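Local coordinates for insecticidal protein (Brevibacillus laterosporus, PDB 7ML9) that is a toxin active against the western corn rootworm that probably kills by inserting a beta-barrel pore into membranes, at residues L107-N112 and F130-T135; A206-G211 and T281-K286; Y220-G225 and Q261-D266. All blocks are in the same frame, centred on the assembly; numbering follows the deposited sequence. Where two conformers were deposited one is given.

Contact 1 of 3, residues L107-N112 and F130-T135. With EDO (1,2-ethanediol), chain I.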
# COMPACT_ATOMS: atom_id res chain seq x y z
N LEU A 107 10.32 0.74 -26.05
CA LEU A 107 11.26 -0.36 -26.26
C LEU A 107 11.07 -0.90 -27.67
O LEU A 107 9.97 -1.33 -28.03
CB LEU A 107 11.04 -1.46 -25.21
CG LEU A 107 11.28 -1.02 -23.75
CD1 LEU A 107 10.78 -2.07 -22.73
CD2 LEU A 107 12.73 -0.67 -23.51
N TYR A 108 12.13 -0.86 -28.46
CA TYR A 108 12.08 -1.40 -29.82
C TYR A 108 11.80 -2.91 -29.81
O TYR A 108 12.50 -3.67 -29.14
CB TYR A 108 13.41 -1.11 -30.52
CG TYR A 108 13.49 -1.70 -31.91
CD1 TYR A 108 12.60 -1.31 -32.90
CD2 TYR A 108 14.45 -2.65 -32.22
CE1 TYR A 108 12.67 -1.85 -34.18
CE2 TYR A 108 14.53 -3.20 -33.49
CZ TYR A 108 13.64 -2.78 -34.46
OH TYR A 108 13.72 -3.33 -35.73
N ALA A 109 10.75 -3.33 -30.53
CA ALA A 109 10.29 -4.71 -30.54
C ALA A 109 10.61 -5.46 -31.84
O ALA A 109 10.47 -6.69 -31.87
CB ALA A 109 8.78 -4.77 -30.31
N GLY A 110 10.99 -4.77 -32.92
CA GLY A 110 11.33 -5.46 -34.15
C GLY A 110 10.76 -4.73 -35.36
O GLY A 110 10.19 -3.65 -35.25
N LYS A 111 10.93 -5.33 -36.53
CA LYS A 111 10.45 -4.67 -37.75
C LYS A 111 10.17 -5.69 -38.84
O LYS A 111 10.65 -6.82 -38.78
CB LYS A 111 11.46 -3.64 -38.25
CG LYS A 111 12.80 -4.21 -38.73
CD LYS A 111 13.78 -3.06 -38.94
CE LYS A 111 15.11 -3.49 -39.57
NZ LYS A 111 15.04 -4.83 -40.22
N ASN A 112 9.42 -5.27 -39.85
CA ASN A 112 9.22 -6.11 -41.03
C ASN A 112 8.91 -5.21 -42.22
O ASN A 112 8.62 -4.02 -42.07
CB ASN A 112 8.10 -7.14 -40.83
CG ASN A 112 8.57 -8.40 -40.07
OD1 ASN A 112 8.05 -8.71 -38.99
ND2 ASN A 112 9.54 -9.13 -40.63
N PHE A 130 3.79 -8.41 -33.69
CA PHE A 130 5.03 -8.16 -32.99
C PHE A 130 4.86 -8.64 -31.55
O PHE A 130 3.74 -8.92 -31.10
CB PHE A 130 5.43 -6.69 -33.06
CG PHE A 130 5.73 -6.21 -34.47
CD1 PHE A 130 4.73 -5.70 -35.27
CD2 PHE A 130 7.03 -6.27 -34.97
CE1 PHE A 130 4.99 -5.25 -36.55
CE2 PHE A 130 7.32 -5.82 -36.27
CZ PHE A 130 6.29 -5.32 -37.06
N ASN A 131 5.98 -8.77 -30.84
CA ASN A 131 5.96 -9.34 -29.49
C ASN A 131 7.07 -8.73 -28.66
O ASN A 131 8.02 -8.13 -29.19
CB ASN A 131 6.09 -10.86 -29.52
CG ASN A 131 7.53 -11.32 -29.76
OD1 ASN A 131 8.37 -11.34 -28.85
ND2 ASN A 131 7.82 -11.70 -31.01
N TYR A 132 6.97 -8.90 -27.35
CA TYR A 132 8.02 -8.46 -26.45
C TYR A 132 7.91 -9.31 -25.19
O TYR A 132 6.80 -9.60 -24.75
CB TYR A 132 7.92 -6.96 -26.11
CG TYR A 132 9.24 -6.35 -25.70
CD1 TYR A 132 9.65 -6.37 -24.38
CD2 TYR A 132 10.08 -5.77 -26.65
CE1 TYR A 132 10.88 -5.83 -24.01
CE2 TYR A 132 11.29 -5.22 -26.28
CZ TYR A 132 11.68 -5.25 -24.96
OH TYR A 132 12.88 -4.72 -24.60
N THR A 133 9.04 -9.73 -24.66
CA THR A 133 9.07 -10.51 -23.42
C THR A 133 9.44 -9.55 -22.30
O THR A 133 10.55 -9.02 -22.27
CB THR A 133 10.04 -11.68 -23.52
OG1 THR A 133 9.55 -12.58 -24.52
CG2 THR A 133 10.13 -12.41 -22.16
N TYR A 134 8.49 -9.31 -21.41
CA TYR A 134 8.59 -8.22 -20.47
C TYR A 134 8.43 -8.75 -19.05
O TYR A 134 7.62 -9.65 -18.81
CB TYR A 134 7.51 -7.18 -20.76
CG TYR A 134 7.69 -5.87 -20.04
CD1 TYR A 134 8.61 -4.93 -20.48
CD2 TYR A 134 6.95 -5.58 -18.89
CE1 TYR A 134 8.79 -3.72 -19.81
CE2 TYR A 134 7.11 -4.39 -18.22
CZ TYR A 134 8.04 -3.46 -18.67
OH TYR A 134 8.21 -2.26 -18.00
N THR A 135 9.18 -8.17 -18.12
CA THR A 135 9.05 -8.51 -16.70
C THR A 135 8.27 -7.40 -16.00
O THR A 135 8.81 -6.32 -15.75
CB THR A 135 10.41 -8.70 -16.06
OG1 THR A 135 11.10 -9.77 -16.72
CG2 THR A 135 10.25 -9.03 -14.56
C1 EDO I . 14.28 -3.34 -43.58
O1 EDO I . 13.78 -4.23 -42.58
C2 EDO I . 15.59 -2.72 -43.13
O2 EDO I . 15.49 -1.30 -43.30
O HOH W 1 8.71 -8.40 -32.27

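Contact 2 of 3, residues A206-G211 and T281-K286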
# COMPACT_ATOMS: atom_id res chain seq x y z
N ALA A 206 8.14 -1.56 -34.76
CA ALA A 206 7.26 -1.72 -33.61
C ALA A 206 8.00 -1.35 -32.33
O ALA A 206 9.18 -1.70 -32.16
CB ALA A 206 6.72 -3.15 -33.49
N TYR A 207 7.31 -0.65 -31.44
CA TYR A 207 7.84 -0.25 -30.15
C TYR A 207 6.82 -0.57 -29.07
O TYR A 207 5.62 -0.34 -29.25
CB TYR A 207 8.17 1.24 -30.11
CG TYR A 207 9.22 1.66 -31.10
CD1 TYR A 207 8.88 1.92 -32.42
CD2 TYR A 207 10.54 1.80 -30.71
CE1 TYR A 207 9.84 2.31 -33.34
CE2 TYR A 207 11.51 2.20 -31.63
CZ TYR A 207 11.15 2.45 -32.94
OH TYR A 207 12.10 2.83 -33.86
N LEU A 208 7.30 -1.12 -27.95
CA LEU A 208 6.45 -1.34 -26.79
C LEU A 208 6.50 -0.09 -25.91
O LEU A 208 7.59 0.35 -25.52
CB LEU A 208 6.90 -2.57 -26.00
CG LEU A 208 6.16 -2.83 -24.68
CD1 LEU A 208 4.72 -3.25 -24.93
CD2 LEU A 208 6.89 -3.89 -23.87
N ASN A 209 5.35 0.48 -25.62
CA ASN A 209 5.28 1.57 -24.65
C ASN A 209 5.12 0.97 -23.26
O ASN A 209 4.43 -0.04 -23.09
CB ASN A 209 4.11 2.51 -24.97
CG ASN A 209 4.44 3.51 -26.07
OD1 ASN A 209 5.56 4.04 -26.17
ND2 ASN A 209 3.45 3.80 -26.90
N THR A 210 5.75 1.60 -22.27
CA THR A 210 5.71 1.12 -20.90
C THR A 210 5.15 2.20 -19.97
O THR A 210 5.14 3.40 -20.29
CB THR A 210 7.10 0.69 -20.41
OG1 THR A 210 7.97 1.82 -20.38
CG2 THR A 210 7.73 -0.38 -21.35
N GLY A 211 4.69 1.76 -18.79
CA GLY A 211 4.26 2.68 -17.76
C GLY A 211 4.66 2.19 -16.39
O GLY A 211 4.96 1.00 -16.18
N THR A 281 2.12 -0.88 -21.75
CA THR A 281 0.84 -0.21 -21.97
C THR A 281 0.23 -0.51 -23.34
O THR A 281 -0.93 -0.95 -23.41
CB THR A 281 1.01 1.31 -21.78
OG1 THR A 281 2.13 1.79 -22.54
CG2 THR A 281 1.28 1.61 -20.30
N ASP A 282 0.97 -0.31 -24.42
CA ASP A 282 0.48 -0.65 -25.75
C ASP A 282 1.67 -0.66 -26.71
O ASP A 282 2.81 -0.41 -26.31
CB ASP A 282 -0.62 0.33 -26.21
CG ASP A 282 -0.12 1.76 -26.45
OD1 ASP A 282 1.10 2.06 -26.37
OD2 ASP A 282 -0.98 2.62 -26.75
N PHE A 283 1.40 -0.97 -27.97
CA PHE A 283 2.40 -0.86 -29.03
C PHE A 283 2.11 0.38 -29.89
O PHE A 283 0.95 0.72 -30.13
CB PHE A 283 2.40 -2.10 -29.94
CG PHE A 283 3.04 -3.32 -29.33
CD1 PHE A 283 4.42 -3.49 -29.38
CD2 PHE A 283 2.26 -4.29 -28.71
CE1 PHE A 283 5.01 -4.64 -28.82
CE2 PHE A 283 2.85 -5.42 -28.15
CZ PHE A 283 4.21 -5.60 -28.21
N ILE A 284 3.17 1.04 -30.33
CA ILE A 284 3.10 2.00 -31.43
C ILE A 284 3.83 1.42 -32.63
O ILE A 284 4.99 0.98 -32.51
CB ILE A 284 3.66 3.37 -31.02
CG1 ILE A 284 3.62 4.35 -32.19
CG2 ILE A 284 5.06 3.23 -30.46
CD1 ILE A 284 3.39 5.80 -31.76
N LEU A 285 3.15 1.38 -33.78
CA LEU A 285 3.75 0.99 -35.05
C LEU A 285 4.06 2.24 -35.86
O LEU A 285 3.21 3.11 -36.03
CB LEU A 285 2.83 0.08 -35.85
CG LEU A 285 2.37 -1.22 -35.20
CD1 LEU A 285 1.67 -2.11 -36.22
CD2 LEU A 285 3.57 -1.92 -34.60
N LYS A 286 5.30 2.33 -36.33
CA LYS A 286 5.78 3.44 -37.14
C LYS A 286 6.00 2.93 -38.56
O LYS A 286 6.75 1.96 -38.77
CB LYS A 286 7.06 3.99 -36.53
CG LYS A 286 7.80 5.06 -37.27
CD LYS A 286 9.21 5.16 -36.68
CE LYS A 286 9.60 6.57 -36.33
NZ LYS A 286 10.90 6.94 -36.95

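Contact 3 of 3, residues Y220-G225 and Q261-D266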
# COMPACT_ATOMS: atom_id res chain seq x y z
N TYR A 220 -4.52 -1.04 8.23
CA TYR A 220 -5.47 -0.91 9.35
C TYR A 220 -5.57 -2.23 10.08
O TYR A 220 -5.59 -3.30 9.46
CB TYR A 220 -6.89 -0.51 8.88
CG TYR A 220 -7.00 0.85 8.25
CD1 TYR A 220 -6.93 2.00 9.02
CD2 TYR A 220 -7.19 0.99 6.88
CE1 TYR A 220 -7.05 3.26 8.45
CE2 TYR A 220 -7.31 2.25 6.30
CZ TYR A 220 -7.24 3.37 7.09
OH TYR A 220 -7.35 4.62 6.52
N ALA A 221 -5.64 -2.18 11.40
CA ALA A 221 -5.99 -3.37 12.16
C ALA A 221 -7.05 -2.98 13.18
O ALA A 221 -6.94 -1.92 13.82
CB ALA A 221 -4.75 -3.97 12.84
N ASN A 222 -8.08 -3.80 13.31
CA ASN A 222 -9.10 -3.65 14.33
C ASN A 222 -8.73 -4.58 15.47
O ASN A 222 -8.62 -5.80 15.25
CB ASN A 222 -10.48 -3.97 13.76
CG ASN A 222 -11.60 -3.82 14.78
OD1 ASN A 222 -11.58 -4.43 15.85
ND2 ASN A 222 -12.61 -3.03 14.42
N VAL A 223 -8.50 -4.03 16.66
CA VAL A 223 -8.04 -4.82 17.79
C VAL A 223 -8.97 -4.62 18.98
O VAL A 223 -9.54 -3.54 19.18
CB VAL A 223 -6.58 -4.50 18.19
CG1 VAL A 223 -5.65 -4.56 16.97
CG2 VAL A 223 -6.48 -3.15 18.82
N GLY A 224 -9.13 -5.68 19.78
CA GLY A 224 -10.00 -5.67 20.93
C GLY A 224 -9.19 -5.82 22.22
O GLY A 224 -8.00 -6.14 22.20
N GLY A 225 -9.84 -5.53 23.34
CA GLY A 225 -9.15 -5.64 24.61
C GLY A 225 -9.87 -4.89 25.71
O GLY A 225 -10.80 -4.12 25.47
N GLN A 261 -8.20 5.00 16.50
CA GLN A 261 -9.55 5.49 16.35
C GLN A 261 -10.48 4.51 17.06
O GLN A 261 -10.35 3.29 16.86
CB GLN A 261 -9.89 5.56 14.85
CG GLN A 261 -11.20 6.16 14.48
CD GLN A 261 -11.35 6.17 12.96
OE1 GLN A 261 -10.64 6.89 12.27
NE2 GLN A 261 -12.24 5.34 12.44
N PRO A 262 -11.42 4.99 17.88
CA PRO A 262 -12.36 4.06 18.51
C PRO A 262 -13.33 3.47 17.50
O PRO A 262 -13.70 4.10 16.50
CB PRO A 262 -13.10 4.93 19.54
CG PRO A 262 -12.92 6.33 19.08
CD PRO A 262 -11.61 6.38 18.32
N SER A 263 -13.76 2.25 17.77
CA SER A 263 -14.73 1.58 16.92
C SER A 263 -15.58 0.70 17.83
O SER A 263 -15.36 -0.51 17.96
CB SER A 263 -14.05 0.76 15.81
OG SER A 263 -15.01 0.05 15.04
N GLY A 264 -16.56 1.33 18.49
CA GLY A 264 -17.34 0.63 19.50
C GLY A 264 -16.43 0.22 20.65
O GLY A 264 -15.67 1.03 21.19
N ARG A 265 -16.48 -1.06 21.02
CA ARG A 265 -15.60 -1.58 22.07
C ARG A 265 -14.16 -1.78 21.62
O ARG A 265 -13.28 -1.96 22.47
CB ARG A 265 -16.14 -2.91 22.61
CG ARG A 265 -17.55 -2.84 23.20
CD ARG A 265 -18.06 -4.24 23.59
NE ARG A 265 -17.12 -4.93 24.49
CZ ARG A 265 -17.12 -4.78 25.81
NH1 ARG A 265 -18.01 -3.99 26.39
NH2 ARG A 265 -16.23 -5.43 26.55
N ASP A 266 -13.89 -1.75 20.31
CA ASP A 266 -12.56 -2.00 19.77
C ASP A 266 -11.89 -0.67 19.40
O ASP A 266 -12.47 0.41 19.53
CB ASP A 266 -12.63 -2.92 18.54
CG ASP A 266 -13.45 -4.18 18.79
OD1 ASP A 266 -13.08 -4.98 19.69
OD2 ASP A 266 -14.49 -4.36 18.10
O HOH W 2 -15.27 -2.93 16.05
O HOH W 3 -12.65 -4.57 22.66

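Contact 1 of 3, residues L107-N112 and F130-T135
Three aromatic rings of 130-135 meet 107-112 largely by their rims. The Y132 ring takes the carbonyl oxygen of Y108 at its edge, in the ring plane, with Y108 O 3.5 Å from Y132 CE2; the methyl of A109 sits at the same edge, A109 CB 4.0 Å from Y132 CD2. L107 crosses the phenol end of Y132 at about a right angle, its CB 3.8 Å from Y132 OH, and sends CD1 on to the edge of Y134, 3.9 Å from CE1. On the F130 ring the edge meets backbone: K111 N lies near the ring plane, 3.7 Å from F130 CE2. Within 107-112, the Y108 ring has G110 N over the centre of one face, 3.5 Å above its plane. CG of Y132 stands anti to its backbone N (chi1 -156°), with the ring toward L107-A109; that of F130 stands anti to its carbonyl carbon (chi1 -64°), with the ring along the main chain of G110 and K111. G110 is extended at a positive phi (138°) where a side chain would press on the preceding carbonyl O. The strands run roughly antiparallel without pairing directly: L107 and A109 hydrogen-bond to L208 and A206 on strand 201-229, whose side chains also pack on F130 and Y132. Water 1 spans the gap, donating to A109 O at 2.5 Å and accepting from N131 N at 3.1 Å. The phenol OH of Y134 is bonded to N278. At the outer end K111 NZ donates to a 1,2-ethanediol, probably from the crystallisation liquor. The chemistry is thus aromatic rims against aliphatic groups and backbone in an ETX/MTX2-family toxin of the aerolysin clan, with a single water serving main-chain atoms on both strands.

Contact 2 of 3, residues A206-G211 and T281-K286
N209 O is gripped twice, both times by T281. The backbone N of T281 donates to it at 2.8 Å along an almost straight N-H...O line (177°), although this donor stands above the carbonyl plane, and T281 OG1 adds a weak bond. T281 OG1 gets there by sitting between its own backbone N and carbonyl carbon (chi1 50°). N209 N in turn donates to D282 O, nearly along the C=O axis. T281 itself departs from extended shape, and the regular ladder is disturbed there. Beyond this point the antiparallel pairing is regular: Y207 and I284 form a hydrogen-bonded pair with two 3.0 Å bonds, Y207 N to I284 O and I284 N to Y207 O.

On the face carrying Y207, N209, D282 and I284, the amide of N209 and the carboxylate of D282 run alongside each other, their planes 39° apart; N209 ND2 reaches the syn lone pair of D282 OD1 at 3.0 Å, with OD1 close to the amide plane, while D282 OD2 makes a salt bridge with K309. I284 CG2 fits against Y207 CB at 3.7 Å. The other face is apolar and buried: L208 CD1 rides over the F283 ring, 4.2 Å from its centroid, in a CH-pi contact, and L285 CD2 touches A206 CB at 3.6 Å. L312 and Y187 close in on L208 and F283. This strand pair thus sets a buried apolar face against a more polar, partly exposed one, where the D282 carboxylate, held by both an amide and an ammonium group, would likely stay ionised.

Contact 3 of 3, residues Y220-G225 and Q261-D266
A two-residue beta hairpin with a type II' turn, S263 to D266, joins strand 260-263 to strand 266-289 and rests D266 on 220-225. Its backbone closes with S263 N to D266 O at 2.9 Å and D266 N to S263 O. From D266 the side chain starts at CB, which lies 3.2 Å from V223 O and 3.3 Å from N222 OD1. CG stands anti to the carbonyl carbon (chi1 -50°) and passes 3.5 Å from the same N222 OD1, the amide and carboxylate planes being turned 66° apart. OD1 leans over G224, which has no side chain, to 3.4 Å from its CA; a weak hydrogen bond from N89 also reaches OD1, while N222 OD1 has its own bond to N89 ND2. N89 and two waters are among the polar partners of N222 and D266, whose side chains make no direct hydrogen bond. On the turn side, G225 N donates to water 3, which also lies 3.0 Å from D266 OD1 and within bonding distance of R265 O. At the far tip, D266 OD2 is 2.6 Å from water 2, the same water that accepts a hydrogen bond from N222 ND2 at 3.1 Å.

In the fold
After the N-terminal helix 28-48 and several short strands comes strand 86-115, and contact 1 closes a loop of 17 residues by bringing 130-135, on strand 130-147, back against it. The chain then runs on to strand 201-229, which serves both remaining contacts. Contact 2 spans 69 residues to strand 266-289; contact 3, from 220-225 to 261-266, is nested inside that loop and encloses helix 242-252. Contact 1 precedes both in series. Contacts 1 and 2 touch, with centres about 8 Å apart, on one side of the chain's centre; contact 3 lies on the opposite side, its centre about 48 Å from that of contact 2. Strand 201-229 runs between the two regions.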